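Local coordinates for DUF211 domain-containing protein (Archaeoglobus fulgidus DSM 4304, PDB 3BPD) that is of unknown function but binds magnesium ions and packs into a seven-copy assembly through edge-to-edge pairing of beta-strands, at the interface of chains A and B. Residues are numbered along the deposited sequence; one frame, centred on the assembly and turned at random. Chains: chain A/B, Uncharacterized protein.

Contact 1: the interface of chains A and B. Residues chain A 21-22, 39, 41; chain B 9, 62, 79-82.
Strand 34-44 and the start of helix 21-29 of chain A meet strand 75-85 of chain B, with strand 6-16 beside it in the sheet and helix 62-71 of chain B close by. The two edge strands run antiparallel. A:Ile39 and B:Val82 exchange a reciprocal pair of backbone hydrogen bonds. A:Ile39 N gives to B:Val82 O at 2.8 Å, nearly straight (171° at the hydrogen). B:Val82 N returns to A:Ile39 O at 2.9 Å. Both donors lie in the plane of the carbonyl they meet. Farther along, A:Leu41 N reaches B:Asp80 O at 3.0 Å from above the carbonyl plane, which, with the non-extended backbone of B:Asp80, suggests a less regular pairing there. The side chains of A:Ile39 and B:Val82 lie alongside each other and point the same way. B:Val82 CG1 sits in the crowded position between its own backbone N and carbonyl carbon (chi1 43°), which sets this methyl 3.6 Å from A:Ile39 CB. From the helix, A:Thr21 crosses B:Val82 obliquely, its hydroxyl OG1 3.9 Å from B:Val82 CG1. One residue on, A:Ile22 has CG1 anti to its backbone N (chi1 -161°) and sends the tip methyl CD1 into chain B. It crosses B:Leu9 at about a right angle, near CD2, and A:Ile22 CD1 stands 3.6 Å from B:Tyr62 CD1 on the ring. B:Leu9 CD1 lies in plane at the edge of that ring, so the leucine and the tyrosine together receive the isoleucine tip. The site thus joins the two sheets edge to edge, while the first turn of the chain A helix lays A:Ile22 against both strand 6-16 and helix 62-71 of chain B.

Contact 2: the interface of chains A and B. Residues chain A 25-26, 29, 36-39; chain B 8, 81-85, 87, 89-90.
A:Asn38 carries CG anti to its backbone N (chi1 -175°) with the amide turned to chi2 -58°, and B:Glu81, also anti at chi1 -173°, runs out extended to meet it. In this DUF211-family protein the two groups flank an antiparallel intersubunit strand pairing, A:Gly36 to A:Ile39 against B:Val82 to B:Gly85. The amide ND2 of A:Asn38 donates to B:Val89 O at 2.5 Å, in the amide's own plane and on a carbonyl lone pair. Toward B:Glu81 OE1 the same nitrogen makes a weak bond of 3.3 Å, the amide and carboxylate planes standing perpendicular. B:Arg8, bent at chi3, ties together two carboxylates of its own chain: NE forms a salt bridge with B:Glu81 OE2 at 3.2 Å, while NH1 and NH2 grip B:Glu90 end-on. B:Arg8 NH2 lies 2.7 Å from B:Glu90 OE2, met from above the carboxylate plane. The guanidinium probably tempers the charge of both carboxylates. An alanine in place of B:Arg8 would probably loosen B:Glu81 and the B:Val89-B:Glu90 segment, and with them the acceptors of A:Asn38. In the paired strands, A:Val37 N meets B:Ala84 O at 2.8 Å almost along the C=O axis, and B:Ala84 N answers to A:Val37 O. On the helix side, A:Ala25 CB packs 3.5 Å from B:Val82 CG2, and A:Ser29 CB lies 3.8 Å from B:Ala84 CB, its hydroxyl turned back to A:Leu26 O.

Contact 1: the interface of chains A and B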
loop_
_atom_site.group_PDB
_atom_site.type_symbol
_atom_site.label_atom_id
_atom_site.label_comp_id
_atom_site.label_asym_id
_atom_site.label_seq_id
_atom_site.Cartn_x
_atom_site.Cartn_y
_atom_site.Cartn_z
ATOM N N THR A 21 11.127 4.253 27.734
ATOM C CA THR A 21 10.341 3.277 26.976
ATOM C C THR A 21 11.220 2.090 26.601
ATOM O O THR A 21 10.763 0.950 26.479
ATOM C CB THR A 21 9.767 3.918 25.694
ATOM O OG1 THR A 21 10.836 4.492 24.925
ATOM C CG2 THR A 21 8.763 5.005 26.056
ATOM N N ILE A 22 12.499 2.392 26.433
ATOM C CA ILE A 22 13.515 1.414 26.092
ATOM C C ILE A 22 13.471 0.251 27.098
ATOM O O ILE A 22 13.722 -0.901 26.754
ATOM C CB ILE A 22 14.908 2.103 26.125
ATOM C CG1 ILE A 22 15.924 1.281 25.350
ATOM C CG2 ILE A 22 15.358 2.343 27.568
ATOM C CD1 ILE A 22 16.180 1.849 23.967
ATOM N N ILE A 39 6.870 -0.330 20.996
ATOM C CA ILE A 39 6.383 0.803 21.746
ATOM C C ILE A 39 6.551 2.044 20.888
ATOM O O ILE A 39 7.648 2.363 20.414
ATOM C CB ILE A 39 7.099 0.961 23.097
ATOM C CG1 ILE A 39 6.675 -0.192 24.018
ATOM C CG2 ILE A 39 6.735 2.305 23.722
ATOM C CD1 ILE A 39 7.089 -0.056 25.462
ATOM N N LEU A 41 5.812 6.162 20.607
ATOM C CA LEU A 41 5.615 7.339 21.425
ATOM C C LEU A 41 4.529 8.221 20.810
ATOM O O LEU A 41 4.694 8.742 19.712
ATOM C CB LEU A 41 6.929 8.109 21.533
ATOM C CG LEU A 41 6.892 9.398 22.349
ATOM C CD1 LEU A 41 6.455 9.084 23.758
ATOM C CD2 LEU A 41 8.260 10.060 22.323
ATOM N N LEU B 9 15.320 0.977 16.880
ATOM C CA LEU B 9 15.133 2.233 17.591
ATOM C C LEU B 9 14.919 3.370 16.591
ATOM O O LEU B 9 15.546 3.401 15.527
ATOM C CB LEU B 9 16.356 2.547 18.455
ATOM C CG LEU B 9 16.636 1.731 19.717
ATOM C CD1 LEU B 9 18.050 2.041 20.202
ATOM C CD2 LEU B 9 15.601 2.058 20.787
ATOM N N TYR B 62 21.799 0.402 23.857
ATOM C CA TYR B 62 21.444 1.806 23.845
ATOM C C TYR B 62 22.609 2.635 24.338
ATOM O O TYR B 62 23.068 3.540 23.651
ATOM C CB TYR B 62 20.229 2.050 24.736
ATOM C CG TYR B 62 19.689 3.459 24.664
ATOM C CD1 TYR B 62 19.050 3.923 23.519
ATOM C CD2 TYR B 62 19.831 4.329 25.735
ATOM C CE1 TYR B 62 18.567 5.222 23.447
ATOM C CE2 TYR B 62 19.355 5.625 25.676
ATOM C CZ TYR B 62 18.726 6.069 24.531
ATOM O OH TYR B 62 18.273 7.369 24.480
ATOM N N VAL B 79 13.039 9.199 22.015
ATOM C CA VAL B 79 13.027 7.872 21.426
ATOM C C VAL B 79 11.609 7.641 20.918
ATOM O O VAL B 79 10.747 7.183 21.660
ATOM C CB VAL B 79 13.384 6.805 22.478
ATOM C CG1 VAL B 79 13.239 5.417 21.886
ATOM C CG2 VAL B 79 14.806 7.019 22.955
ATOM N N ASP B 80 11.375 7.961 19.650
ATOM C CA ASP B 80 10.051 7.833 19.049
ATOM C C ASP B 80 9.476 6.429 18.866
ATOM O O ASP B 80 8.260 6.261 18.824
ATOM C CB ASP B 80 10.025 8.591 17.728
ATOM C CG ASP B 80 10.351 10.055 17.909
ATOM O OD1 ASP B 80 9.758 10.685 18.803
ATOM O OD2 ASP B 80 11.199 10.584 17.166
ATOM N N GLU B 81 10.330 5.421 18.747
ATOM C CA GLU B 81 9.844 4.056 18.622
ATOM C C GLU B 81 10.886 3.031 19.041
ATOM O O GLU B 81 12.086 3.222 18.839
ATOM C CB GLU B 81 9.403 3.750 17.199
ATOM C CG GLU B 81 8.734 2.391 17.106
ATOM C CD GLU B 81 8.599 1.889 15.688
ATOM O OE1 GLU B 81 7.452 1.822 15.180
ATOM O OE2 GLU B 81 9.648 1.559 15.085
ATOM N N VAL B 82 10.418 1.938 19.630
ATOM C CA VAL B 82 11.317 0.877 20.058
ATOM C C VAL B 82 10.706 -0.507 19.881
ATOM O O VAL B 82 9.534 -0.752 20.193
ATOM C CB VAL B 82 11.762 1.084 21.533
ATOM C CG1 VAL B 82 10.573 1.496 22.369
ATOM C CG2 VAL B 82 12.395 -0.186 22.086
#

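Contact 2: the interface of chains A and B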
loop_
_atom_site.group_PDB
_atom_site.type_symbol
_atom_site.label_atom_id
_atom_site.label_comp_id
_atom_site.label_asym_id
_atom_site.label_seq_id
_atom_site.Cartn_x
_atom_site.Cartn_y
_atom_site.Cartn_z
ATOM N N ALA A 25 9.747 -1.746 26.712
ATOM C CA ALA A 25 9.835 -2.682 25.609
ATOM C C ALA A 25 10.722 -3.855 25.986
ATOM O O ALA A 25 10.398 -5.014 25.710
ATOM C CB ALA A 25 10.385 -1.978 24.368
ATOM N N LEU A 26 11.841 -3.552 26.631
ATOM C CA LEU A 26 12.776 -4.585 27.031
ATOM C C LEU A 26 12.226 -5.560 28.072
ATOM O O LEU A 26 12.382 -6.768 27.921
ATOM C CB LEU A 26 14.060 -3.947 27.541
ATOM C CG LEU A 26 15.182 -4.927 27.880
ATOM C CD1 LEU A 26 15.501 -5.815 26.667
ATOM C CD2 LEU A 26 16.407 -4.128 28.317
ATOM N N SER A 29 9.265 -7.560 26.540
ATOM C CA SER A 29 9.765 -8.506 25.544
ATOM C C SER A 29 10.324 -9.751 26.214
ATOM O O SER A 29 10.473 -10.797 25.591
ATOM C CB SER A 29 10.873 -7.873 24.695
ATOM O OG SER A 29 12.126 -7.887 25.365
ATOM N N GLY A 36 7.360 -10.425 20.555
ATOM C CA GLY A 36 7.933 -9.130 20.263
ATOM C C GLY A 36 7.119 -7.995 20.837
ATOM O O GLY A 36 5.948 -8.174 21.167
ATOM N N VAL A 37 7.741 -6.825 20.949
ATOM C CA VAL A 37 7.069 -5.668 21.503
ATOM C C VAL A 37 7.400 -4.378 20.777
ATOM O O VAL A 37 8.568 -4.055 20.554
ATOM C CB VAL A 37 7.438 -5.477 22.969
ATOM C CG1 VAL A 37 6.664 -4.303 23.535
ATOM C CG2 VAL A 37 7.157 -6.749 23.744
ATOM N N ASN A 38 6.362 -3.637 20.414
ATOM C CA ASN A 38 6.560 -2.367 19.733
ATOM C C ASN A 38 6.003 -1.233 20.574
ATOM O O ASN A 38 4.807 -1.191 20.866
ATOM C CB ASN A 38 5.874 -2.356 18.350
ATOM C CG ASN A 38 6.168 -1.073 17.554
ATOM O OD1 ASN A 38 5.888 0.032 18.013
ATOM N ND2 ASN A 38 6.737 -1.226 16.357
ATOM N N ILE A 39 6.870 -0.330 20.996
ATOM C CA ILE A 39 6.383 0.803 21.746
ATOM C C ILE A 39 6.551 2.044 20.888
ATOM O O ILE A 39 7.648 2.363 20.414
ATOM C CB ILE A 39 7.099 0.961 23.097
ATOM C CG1 ILE A 39 6.675 -0.192 24.018
ATOM C CG2 ILE A 39 6.735 2.305 23.722
ATOM C CD1 ILE A 39 7.089 -0.056 25.462
ATOM N N ARG B 8 14.987 -2.553 17.192
ATOM C CA ARG B 8 14.955 -1.345 16.391
ATOM C C ARG B 8 14.683 -0.126 17.243
ATOM O O ARG B 8 13.920 -0.181 18.207
ATOM C CB ARG B 8 13.887 -1.438 15.307
ATOM C CG ARG B 8 13.859 -0.217 14.405
ATOM C CD ARG B 8 12.972 -0.423 13.191
ATOM N NE ARG B 8 11.559 -0.483 13.538
ATOM C CZ ARG B 8 10.651 -1.099 12.797
ATOM N NH1 ARG B 8 11.026 -1.691 11.678
ATOM N NH2 ARG B 8 9.386 -1.150 13.191
ATOM N N GLU B 81 10.330 5.421 18.747
ATOM C CA GLU B 81 9.844 4.056 18.622
ATOM C C GLU B 81 10.886 3.031 19.041
ATOM O O GLU B 81 12.086 3.222 18.839
ATOM C CB GLU B 81 9.403 3.750 17.199
ATOM C CG GLU B 81 8.734 2.391 17.106
ATOM C CD GLU B 81 8.599 1.889 15.688
ATOM O OE1 GLU B 81 7.452 1.822 15.180
ATOM O OE2 GLU B 81 9.648 1.559 15.085
ATOM N N VAL B 82 10.418 1.938 19.630
ATOM C CA VAL B 82 11.317 0.877 20.058
ATOM C C VAL B 82 10.706 -0.507 19.881
ATOM O O VAL B 82 9.534 -0.752 20.193
ATOM C CB VAL B 82 11.762 1.084 21.533
ATOM C CG1 VAL B 82 10.573 1.496 22.369
ATOM C CG2 VAL B 82 12.395 -0.186 22.086
ATOM N N VAL B 83 11.511 -1.406 19.345
ATOM C CA VAL B 83 11.076 -2.772 19.133
ATOM C C VAL B 83 12.067 -3.671 19.844
ATOM O O VAL B 83 13.277 -3.528 19.682
ATOM C CB VAL B 83 11.057 -3.128 17.638
ATOM C CG1 VAL B 83 10.512 -4.546 17.440
ATOM C CG2 VAL B 83 10.225 -2.114 16.885
ATOM N N ALA B 84 11.550 -4.581 20.653
ATOM C CA ALA B 84 12.409 -5.502 21.375
ATOM C C ALA B 84 11.786 -6.892 21.356
ATOM O O ALA B 84 10.557 -7.029 21.303
ATOM C CB ALA B 84 12.596 -5.023 22.805
ATOM N N GLY B 85 12.636 -7.915 21.397
ATOM C CA GLY B 85 12.148 -9.278 21.380
ATOM C C GLY B 85 12.689 -10.116 20.237
ATOM O O GLY B 85 13.587 -9.700 19.515
ATOM N N ILE B 87 10.965 -11.217 17.508
ATOM C CA ILE B 87 10.428 -10.826 16.216
ATOM C C ILE B 87 10.164 -9.331 16.117
ATOM O O ILE B 87 9.740 -8.707 17.077
ATOM C CB ILE B 87 9.115 -11.605 15.948
ATOM C CG1 ILE B 87 9.460 -13.069 15.698
ATOM C CG2 ILE B 87 8.340 -11.000 14.787
ATOM C CD1 ILE B 87 8.281 -13.941 15.355
ATOM N N VAL B 89 8.124 -6.321 15.558
ATOM C CA VAL B 89 6.715 -5.980 15.573
ATOM C C VAL B 89 6.502 -4.523 15.223
ATOM O O VAL B 89 7.103 -3.637 15.819
ATOM C CB VAL B 89 6.106 -6.241 16.958
ATOM C CG1 VAL B 89 4.683 -5.764 16.996
ATOM C CG2 VAL B 89 6.181 -7.719 17.288
ATOM N N GLU B 90 5.633 -4.287 14.251
ATOM C CA GLU B 90 5.311 -2.945 13.795
ATOM C C GLU B 90 4.103 -2.426 14.564
ATOM O O GLU B 90 3.314 -3.207 15.100
ATOM C CB GLU B 90 4.988 -2.988 12.308
ATOM C CG GLU B 90 6.095 -3.577 11.462
ATOM C CD GLU B 90 7.286 -2.639 11.317
ATOM O OE1 GLU B 90 8.355 -3.095 10.850
ATOM O OE2 GLU B 90 7.153 -1.445 11.663
#

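Contact 1 and contact 2 are neighbouring stretches of one seam, the centres of their C-alpha atoms about 8 Å apart. A:Ile39, B:Glu81 and B:Val82 belong to both, and in each, strand 34-44 and helix 21-29 of chain A face strand 75-85 of chain B. Contact 2 adds the segment following that strand in chain B, which extends the grip over chain A. Because different surfaces of two identical chains meet without an exact two-fold, each subunit can offer one surface to each neighbour, an arrangement consistent with the seven-copy assembly and its description as a heptamer.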